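PDB 3LQY: putative isochorismatase hydrolase from Oleispira antarctica, which probably acts as a hydrolase of the isochorismatase family, although its substrate is not established. Local coordinates for residues E38-K46 and A181-G189; I113-H124 and Y139-T150. All coordinates share one frame; numbering follows the deposited sequence.

Contact 1: residues E38-K46 and A181-G189; sequences EQGAKLLAK and ASADELIAG
Q39 opens the contact by laying its amide nitrogen NE2 on the methyl CB of A183, 3.6 Å away. Two helices of the Rossmann-like isochorismatase fold pack here side by side on one face of the parallel sheet. Their axes are nearly parallel, 10° apart, and come within 9.7 Å. Q39 bends at chi2 (-47°), which leaves OE1 to accept a hydrogen bond of 2.8 Å from K42 NZ one helical turn on. K42 then reaches across with its aliphatic part. Its CG meets I187 CD1 at 3.6 Å, the two side chains crossing at about a right angle, and its CD passes D184 OD1. With K42 cut back to an alanine, the Q39 amide would probably be freer to turn, I187 CD1 would lose its alkyl neighbour and D184 a nearby positive charge. L43 and A183 form the buried part of the contact. L43 splits its branches: CD1 rests on A183 CB at 3.7 Å, while CD2 sits beside I187 CG1. Beneath it lie A144, V119 and L10 of the sheet. K46 ends the row, its CE lying 3.9 Å from the carbonyl oxygen I187 O.

Contact 2: residues I113-H124 and Y139-T150; sequences IKKLVIVGAMTH and YECAVAHDACAT
Two adjacent inner strands of the parallel isochorismatase sheet, 115-121 and 140-149, form this contact. Helix 128-137 links them in a beta-alpha-beta crossover. L116 N donates to E140 O, and A142 N to L116 O, each at 2.9 Å. I118 continues the alternation, taking A142 O through its N and giving its O to A144 N. A tight turn over H145 and D146 then interrupts the second strand. Pairing resumes when G120 N finds A147 O at 2.9 Å. V119 fits this break with CG1 against the methyls of A144 and A147. G120 has backbone angles (phi 125°, psi -147°) that would jam a CB against the preceding carbonyl oxygen.

At the start of the strands, Y139 carries the side-chain packing. Its CG lies 4.1 Å from L116 CD1, while I113 O is at the ring edge. A water in the ring plane donates to I113 O (2.6 Å) and accepts from Y139 OH. K115 and E140 lie together, but K115 NZ stays 4.2 Å from E140 OE1, beyond a salt bridge.

A cis peptide precedes M122, a selenomethionine, and M122 N binds the oxidised cysteine at position 126. T123 N reaches A149 O from above the carbonyl plane, and T123 OG1 bonds H166. H124 ND1 comes 2.7 Å from T150 OG1. A chi1 of -176° turns this hydroxyl away from its own backbone N. That N hydrogen-bonds a glycerol, probably from the crystallisation liquor. In many relatives a cis peptide near a catalytic cysteine marks the active site, and the oxidised cysteine here is probably its counterpart. Backbone bonds thus set the strands in register, while polar groups gather at their C-terminal ends, consistent with a catalytic pocket there.

In the fold
Contact 2 is core: most of its residues are buried, and it joins two adjacent inner strands of the sheet. Contact 1 lies farther out, partly buried, where two helices cover that same sheet. The centres are 11 Å apart. Contact 2 is nested in the chain loop closed by contact 1. They meet at the turn in 139-150, where D146 OD1 accepts from A183 N at the start of helix 183-187, and H145 N bonds A181 O. Q39 also packs on D146. Their chemistry differs accordingly. Interstrand backbone hydrogen bonds, interrupted at one turn, hold contact 2 together, whereas contact 1 relies on methyl groups and lysine alkyl parts, with lysine and aspartate charges at its more exposed side.

Contact 1: residues E38-K46 and A181-G189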
loop_
_atom_site.group_PDB
_atom_site.type_symbol
_atom_site.label_atom_id
_atom_site.label_comp_id
_atom_site.label_asym_id
_atom_site.label_seq_id
_atom_site.Cartn_x
_atom_site.Cartn_y
_atom_site.Cartn_z
ATOM N N GLU A 38 3.682 2.714 -11.088
ATOM C CA GLU A 38 3.397 2.220 -12.433
ATOM C C GLU A 38 2.811 0.802 -12.398
ATOM O O GLU A 38 1.846 0.483 -13.126
ATOM C CB GLU A 38 4.661 2.251 -13.278
ATOM C CG GLU A 38 4.408 2.111 -14.732
ATOM C CD GLU A 38 5.657 1.693 -15.509
ATOM O OE1 GLU A 38 6.720 1.509 -14.854
ATOM O OE2 GLU A 38 5.556 1.541 -16.762
ATOM N N GLN A 39 3.409 -0.048 -11.563
ATOM C CA GLN A 39 2.911 -1.416 -11.350
ATOM C C GLN A 39 1.572 -1.438 -10.602
ATOM O O GLN A 39 0.683 -2.187 -10.955
ATOM C CB GLN A 39 3.969 -2.277 -10.638
ATOM C CG GLN A 39 5.267 -2.431 -11.451
ATOM C CD GLN A 39 4.981 -2.795 -12.878
ATOM O OE1 GLN A 39 5.246 -2.003 -13.800
ATOM N NE2 GLN A 39 4.329 -3.932 -13.081
ATOM N N GLY A 40 1.417 -0.608 -9.580
ATOM C CA GLY A 40 0.146 -0.511 -8.859
ATOM C C GLY A 40 -1.012 -0.128 -9.755
ATOM O O GLY A 40 -2.098 -0.675 -9.595
ATOM N N ALA A 41 -0.753 0.828 -10.655
ATOM C CA ALA A 41 -1.712 1.319 -11.707
ATOM C C ALA A 41 -2.123 0.198 -12.656
ATOM O O ALA A 41 -3.289 0.059 -13.028
ATOM C CB ALA A 41 -1.064 2.440 -12.510
ATOM N N LYS A 42 -1.141 -0.610 -13.047
ATOM C CA LYS A 42 -1.395 -1.851 -13.817
ATOM C C LYS A 42 -2.420 -2.735 -13.062
ATOM O O LYS A 42 -3.404 -3.198 -13.619
ATOM C CB LYS A 42 -0.058 -2.577 -13.979
ATOM C CG LYS A 42 0.199 -3.332 -15.248
ATOM C CD LYS A 42 1.713 -3.641 -15.399
ATOM C CE LYS A 42 2.487 -2.363 -15.850
ATOM N NZ LYS A 42 3.912 -2.658 -16.199
ATOM N N LEU A 43 -2.175 -2.984 -11.775
ATOM C CA LEU A 43 -3.107 -3.773 -10.937
ATOM C C LEU A 43 -4.449 -3.082 -10.765
ATOM O O LEU A 43 -5.524 -3.684 -10.899
ATOM C CB LEU A 43 -2.486 -4.052 -9.539
ATOM C CG LEU A 43 -1.557 -5.253 -9.533
ATOM C CD1 LEU A 43 -0.475 -5.205 -8.429
ATOM C CD2 LEU A 43 -2.403 -6.517 -9.379
ATOM N N LEU A 44 -4.387 -1.785 -10.540
ATOM C CA LEU A 44 -5.589 -0.971 -10.396
ATOM C C LEU A 44 -6.536 -1.145 -11.586
ATOM O O LEU A 44 -7.771 -1.229 -11.438
ATOM C CB LEU A 44 -5.194 0.499 -10.353
ATOM C CG LEU A 44 -5.877 1.358 -9.287
ATOM C CD1 LEU A 44 -5.661 2.737 -9.660
ATOM C CD2 LEU A 44 -7.351 1.088 -9.071
ATOM N N ALA A 45 -5.933 -1.145 -12.774
ATOM C CA ALA A 45 -6.673 -1.226 -14.029
ATOM C C ALA A 45 -7.310 -2.607 -14.186
ATOM O O ALA A 45 -8.444 -2.732 -14.656
ATOM C CB ALA A 45 -5.752 -0.909 -15.231
ATOM N N LYS A 46 -6.574 -3.647 -13.810
ATOM C CA LYS A 46 -7.096 -5.017 -13.852
ATOM C C LYS A 46 -8.321 -5.207 -12.936
ATOM O O LYS A 46 -9.320 -5.778 -13.348
ATOM C CB LYS A 46 -5.985 -6.015 -13.501
ATOM C CG LYS A 46 -6.352 -7.507 -13.761
ATOM C CD LYS A 46 -6.898 -7.738 -15.185
ATOM C CE LYS A 46 -6.666 -9.143 -15.666
ATOM N NZ LYS A 46 -6.925 -9.296 -17.114
ATOM N N ALA A 181 4.609 -11.756 -4.917
ATOM C CA ALA A 181 4.698 -12.052 -6.322
ATOM C C ALA A 181 4.662 -10.739 -7.101
ATOM O O ALA A 181 4.354 -9.682 -6.536
ATOM C CB ALA A 181 3.526 -12.928 -6.717
ATOM N N SER A 182 4.970 -10.818 -8.394
ATOM C CA SER A 182 4.992 -9.653 -9.288
ATOM C C SER A 182 3.569 -9.168 -9.545
ATOM O O SER A 182 2.619 -9.958 -9.514
ATOM C CB SER A 182 5.657 -10.071 -10.623
ATOM O OG SER A 182 5.550 -9.094 -11.620
ATOM N N ALA A 183 3.418 -7.852 -9.748
ATOM C CA ALA A 183 2.177 -7.311 -10.324
ATOM C C ALA A 183 1.724 -8.163 -11.502
ATOM O O ALA A 183 0.566 -8.596 -11.568
ATOM C CB ALA A 183 2.372 -5.841 -10.782
ATOM N N ASP A 184 2.650 -8.426 -12.415
ATOM C CA ASP A 184 2.316 -9.176 -13.637
ATOM C C ASP A 184 1.879 -10.598 -13.332
ATOM O O ASP A 184 0.931 -11.104 -13.945
ATOM C CB ASP A 184 3.500 -9.150 -14.630
ATOM C CG ASP A 184 3.618 -7.804 -15.379
ATOM O OD1 ASP A 184 2.594 -7.099 -15.509
ATOM O OD2 ASP A 184 4.729 -7.435 -15.840
ATOM N N GLU A 185 2.554 -11.233 -12.360
ATOM C CA GLU A 185 2.190 -12.577 -11.941
ATOM C C GLU A 185 0.815 -12.578 -11.288
ATOM O O GLU A 185 0.028 -13.491 -11.491
ATOM C CB GLU A 185 3.241 -13.140 -10.980
ATOM C CG GLU A 185 4.590 -13.384 -11.658
ATOM C CD GLU A 185 5.719 -13.690 -10.701
ATOM O OE1 GLU A 185 6.762 -14.179 -11.185
ATOM O OE2 GLU A 185 5.580 -13.469 -9.471
ATOM N N LEU A 186 0.519 -11.543 -10.514
ATOM C CA LEU A 186 -0.774 -11.468 -9.845
ATOM C C LEU A 186 -1.853 -11.129 -10.887
ATOM O O LEU A 186 -2.983 -11.622 -10.817
ATOM C CB LEU A 186 -0.736 -10.456 -8.694
ATOM C CG LEU A 186 0.027 -10.891 -7.423
ATOM C CD1 LEU A 186 0.405 -9.713 -6.564
ATOM C CD2 LEU A 186 -0.793 -11.888 -6.622
ATOM N N ILE A 187 -1.490 -10.292 -11.859
ATOM C CA ILE A 187 -2.419 -9.923 -12.930
ATOM C C ILE A 187 -2.791 -11.178 -13.737
ATOM O O ILE A 187 -3.991 -11.463 -13.949
ATOM C CB ILE A 187 -1.810 -8.813 -13.838
ATOM C CG1 ILE A 187 -1.936 -7.446 -13.148
ATOM C CG2 ILE A 187 -2.486 -8.785 -15.232
ATOM C CD1 ILE A 187 -1.084 -6.324 -13.796
ATOM N N ALA A 188 -1.749 -11.936 -14.127
ATOM C CA ALA A 188 -1.897 -13.207 -14.872
ATOM C C ALA A 188 -2.868 -14.228 -14.246
ATOM O O ALA A 188 -3.253 -15.183 -14.941
ATOM C CB ALA A 188 -0.511 -13.861 -15.135
ATOM N N GLY A 189 -3.283 -14.043 -12.983
ATOM C CA GLY A 189 -4.157 -15.021 -12.300
ATOM C C GLY A 189 -5.529 -14.537 -11.875
ATOM O O GLY A 189 -5.911 -13.397 -12.188
#

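Contact 2: residues I113-H124 and Y139-T150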
loop_
_atom_site.group_PDB
_atom_site.type_symbol
_atom_site.label_atom_id
_atom_site.label_comp_id
_atom_site.label_asym_id
_atom_site.label_seq_id
_atom_site.Cartn_x
_atom_site.Cartn_y
_atom_site.Cartn_z
ATOM N N ILE A 113 -15.036 -8.812 2.135
ATOM C CA ILE A 113 -13.666 -9.114 1.720
ATOM C C ILE A 113 -13.046 -10.244 2.556
ATOM O O ILE A 113 -13.177 -10.273 3.780
ATOM C CB ILE A 113 -12.747 -7.851 1.782
ATOM C CG1 ILE A 113 -13.213 -6.764 0.787
ATOM C CG2 ILE A 113 -11.303 -8.231 1.523
ATOM C CD1 ILE A 113 -13.253 -7.201 -0.685
ATOM N N LYS A 114 -12.352 -11.150 1.864
ATOM C CA LYS A 114 -11.678 -12.314 2.463
ATOM C C LYS A 114 -10.182 -12.286 2.268
ATOM O O LYS A 114 -9.440 -12.852 3.080
ATOM C CB LYS A 114 -12.163 -13.613 1.815
ATOM C CG LYS A 114 -13.597 -13.987 2.055
ATOM C CD LYS A 114 -14.004 -14.016 3.518
ATOM C CE LYS A 114 -15.482 -14.276 3.627
ATOM N NZ LYS A 114 -15.962 -14.198 5.020
ATOM N N LYS A 115 -9.752 -11.711 1.152
ATOM C CA LYS A 115 -8.359 -11.724 0.765
ATOM C C LYS A 115 -7.975 -10.313 0.358
ATOM O O LYS A 115 -8.852 -9.482 0.121
ATOM C CB LYS A 115 -8.148 -12.663 -0.418
ATOM C CG LYS A 115 -8.717 -14.071 -0.222
ATOM C CD LYS A 115 -8.792 -14.822 -1.548
ATOM C CE LYS A 115 -7.400 -15.089 -2.169
ATOM N NZ LYS A 115 -7.504 -15.975 -3.408
ATOM N N LEU A 116 -6.669 -10.061 0.285
ATOM C CA LEU A 116 -6.125 -8.736 -0.028
ATOM C C LEU A 116 -4.931 -8.860 -0.963
ATOM O O LEU A 116 -4.124 -9.785 -0.849
ATOM C CB LEU A 116 -5.678 -8.013 1.237
ATOM C CG LEU A 116 -6.711 -7.770 2.332
ATOM C CD1 LEU A 116 -6.056 -7.165 3.575
ATOM C CD2 LEU A 116 -7.851 -6.928 1.850
ATOM N N VAL A 117 -4.825 -7.910 -1.892
ATOM C CA VAL A 117 -3.610 -7.738 -2.698
ATOM C C VAL A 117 -3.082 -6.361 -2.322
ATOM O O VAL A 117 -3.803 -5.378 -2.450
ATOM C CB VAL A 117 -3.879 -7.818 -4.209
ATOM C CG1 VAL A 117 -2.630 -7.385 -5.002
ATOM C CG2 VAL A 117 -4.283 -9.220 -4.599
ATOM N N ILE A 118 -1.853 -6.326 -1.798
ATOM C CA ILE A 118 -1.310 -5.130 -1.118
ATOM C C ILE A 118 -0.234 -4.476 -1.944
ATOM O O ILE A 118 0.675 -5.151 -2.436
ATOM C CB ILE A 118 -0.787 -5.517 0.274
ATOM C CG1 ILE A 118 -1.985 -5.860 1.178
ATOM C CG2 ILE A 118 0.071 -4.430 0.887
ATOM C CD1 ILE A 118 -1.641 -6.835 2.344
ATOM N N VAL A 119 -0.359 -3.164 -2.126
ATOM C CA VAL A 119 0.628 -2.377 -2.846
ATOM C C VAL A 119 0.789 -1.053 -2.086
ATOM O O VAL A 119 -0.036 -0.694 -1.249
ATOM C CB VAL A 119 0.221 -2.162 -4.333
ATOM C CG1 VAL A 119 -0.143 -3.523 -5.005
ATOM C CG2 VAL A 119 -0.913 -1.115 -4.469
ATOM N N GLY A 120 1.859 -0.342 -2.361
ATOM C CA GLY A 120 2.042 0.966 -1.734
ATOM C C GLY A 120 3.357 1.158 -0.987
ATOM O O GLY A 120 4.380 0.619 -1.367
ATOM N N ALA A 121 3.311 1.936 0.075
ATOM C CA ALA A 121 4.535 2.464 0.691
ATOM C C ALA A 121 4.262 2.779 2.165
ATOM O O ALA A 121 3.128 3.089 2.517
ATOM C CB ALA A 121 5.002 3.708 -0.051
HETATM N N MSE A 122 5.270 2.686 3.061
HETATM C CA MSE A 122 6.619 2.253 2.778
HETATM C C MSE A 122 6.791 0.747 3.181
HETATM O O MSE A 122 6.116 0.274 4.099
HETATM C CB MSE A 122 7.585 3.102 3.597
HETATM C CG MSE A 122 7.378 4.562 3.394
HETATM SE SE MSE A 122 8.543 5.654 4.505
HETATM C CE MSE A 122 7.379 5.816 6.045
ATOM N N THR A 123 7.542 0.006 2.380
ATOM C CA THR A 123 7.731 -1.457 2.536
ATOM C C THR A 123 8.022 -1.784 4.010
ATOM O O THR A 123 7.358 -2.625 4.597
ATOM C CB THR A 123 8.866 -2.025 1.642
ATOM O OG1 THR A 123 8.672 -1.576 0.255
ATOM C CG2 THR A 123 8.959 -3.594 1.732
ATOM N N HIS A 124 8.956 -1.044 4.590
ATOM C CA HIS A 124 9.504 -1.468 5.926
ATOM C C HIS A 124 8.653 -0.943 7.038
ATOM O O HIS A 124 8.860 -1.294 8.227
ATOM C CB HIS A 124 10.869 -0.894 6.093
ATOM C CG HIS A 124 10.897 0.595 6.197
ATOM N ND1 HIS A 124 10.521 1.420 5.142
ATOM C CD2 HIS A 124 11.227 1.426 7.220
ATOM C CE1 HIS A 124 10.678 2.681 5.493
ATOM N NE2 HIS A 124 11.088 2.726 6.742
ATOM N N TYR A 139 -7.248 -12.472 7.015
ATOM C CA TYR A 139 -7.253 -12.348 5.562
ATOM C C TYR A 139 -6.128 -13.118 4.930
ATOM O O TYR A 139 -5.036 -13.180 5.494
ATOM C CB TYR A 139 -7.088 -10.865 5.139
ATOM C CG TYR A 139 -8.134 -9.958 5.743
ATOM C CD1 TYR A 139 -9.360 -9.758 5.117
ATOM C CD2 TYR A 139 -7.893 -9.289 6.943
ATOM C CE1 TYR A 139 -10.324 -8.955 5.682
ATOM C CE2 TYR A 139 -8.854 -8.459 7.517
ATOM C CZ TYR A 139 -10.075 -8.293 6.884
ATOM O OH TYR A 139 -11.034 -7.450 7.445
ATOM N N GLU A 140 -6.364 -13.698 3.756
ATOM C CA GLU A 140 -5.252 -14.257 2.969
ATOM C C GLU A 140 -4.641 -13.082 2.216
ATOM O O GLU A 140 -5.357 -12.332 1.568
ATOM C CB GLU A 140 -5.732 -15.326 1.995
ATOM C CG GLU A 140 -6.463 -16.437 2.655
ATOM C CD GLU A 140 -6.952 -17.447 1.665
ATOM O OE1 GLU A 140 -6.650 -17.303 0.460
ATOM O OE2 GLU A 140 -7.664 -18.359 2.082
ATOM N N CYS A 141 -3.331 -12.892 2.344
ATOM C CA CYS A 141 -2.694 -11.703 1.818
ATOM C C CYS A 141 -1.745 -12.073 0.707
ATOM O O CYS A 141 -1.075 -13.130 0.756
ATOM C CB CYS A 141 -1.893 -11.012 2.920
ATOM S SG CYS A 141 -2.874 -10.396 4.285
ATOM N N ALA A 142 -1.670 -11.175 -0.267
ATOM C CA ALA A 142 -0.605 -11.186 -1.237
ATOM C C ALA A 142 -0.033 -9.779 -1.260
ATOM O O ALA A 142 -0.721 -8.819 -0.908
ATOM C CB ALA A 142 -1.139 -11.585 -2.605
ATOM N N VAL A 143 1.209 -9.669 -1.709
ATOM C CA VAL A 143 1.903 -8.409 -1.793
ATOM C C VAL A 143 2.567 -8.405 -3.156
ATOM O O VAL A 143 3.281 -9.350 -3.513
ATOM C CB VAL A 143 2.928 -8.216 -0.626
ATOM C CG1 VAL A 143 3.615 -6.879 -0.725
ATOM C CG2 VAL A 143 2.256 -8.374 0.744
ATOM N N ALA A 144 2.272 -7.351 -3.948
ATOM C CA ALA A 144 2.894 -7.226 -5.236
ATOM C C ALA A 144 4.216 -6.524 -4.981
ATOM O O ALA A 144 4.254 -5.339 -4.755
ATOM C CB ALA A 144 2.015 -6.430 -6.193
ATOM N N HIS A 145 5.306 -7.255 -5.043
ATOM C CA HIS A 145 6.572 -6.726 -4.514
ATOM C C HIS A 145 7.135 -5.561 -5.319
ATOM O O HIS A 145 7.818 -4.689 -4.774
ATOM C CB HIS A 145 7.621 -7.832 -4.385
ATOM C CG HIS A 145 7.946 -8.527 -5.667
ATOM N ND1 HIS A 145 8.807 -8.000 -6.606
ATOM C CD2 HIS A 145 7.561 -9.735 -6.149
ATOM C CE1 HIS A 145 8.909 -8.836 -7.629
ATOM N NE2 HIS A 145 8.163 -9.896 -7.375
ATOM N N ASP A 146 6.843 -5.539 -6.622
ATOM C CA ASP A 146 7.326 -4.476 -7.500
ATOM C C ASP A 146 6.380 -3.270 -7.533
ATOM O O ASP A 146 6.641 -2.308 -8.269
ATOM C CB ASP A 146 7.656 -5.010 -8.905
ATOM C CG ASP A 146 6.495 -5.736 -9.568
ATOM O OD1 ASP A 146 5.487 -6.046 -8.924
ATOM O OD2 ASP A 146 6.612 -6.030 -10.756
ATOM N N ALA A 147 5.300 -3.341 -6.738
ATOM C CA ALA A 147 4.372 -2.243 -6.542
ATOM C C ALA A 147 4.437 -1.657 -5.130
ATOM O O ALA A 147 3.483 -0.988 -4.702
ATOM C CB ALA A 147 2.925 -2.700 -6.864
ATOM N N CYS A 148 5.555 -1.865 -4.424
ATOM C CA CYS A 148 5.796 -1.217 -3.153
ATOM C C CYS A 148 7.152 -0.477 -3.189
ATOM O O CYS A 148 8.076 -0.812 -3.935
ATOM C CB CYS A 148 5.804 -2.260 -1.999
ATOM S SG CYS A 148 4.226 -3.205 -1.797
ATOM N N ALA A 149 7.325 0.455 -2.283
ATOM C CA ALA A 149 8.524 1.263 -2.275
ATOM C C ALA A 149 8.979 1.548 -0.872
ATOM O O ALA A 149 8.173 1.649 0.064
ATOM C CB ALA A 149 8.237 2.606 -3.006
ATOM N N THR A 150 10.278 1.736 -0.723
ATOM C CA THR A 150 10.834 2.121 0.560
ATOM C C THR A 150 12.014 3.077 0.284
ATOM O O THR A 150 12.088 3.718 -0.764
ATOM C CB THR A 150 11.224 0.824 1.422
ATOM O OG1 THR A 150 11.684 1.167 2.736
ATOM C CG2 THR A 150 12.252 -0.042 0.696
HETATM O O HOH W 1 -13.297 -8.313 5.532
#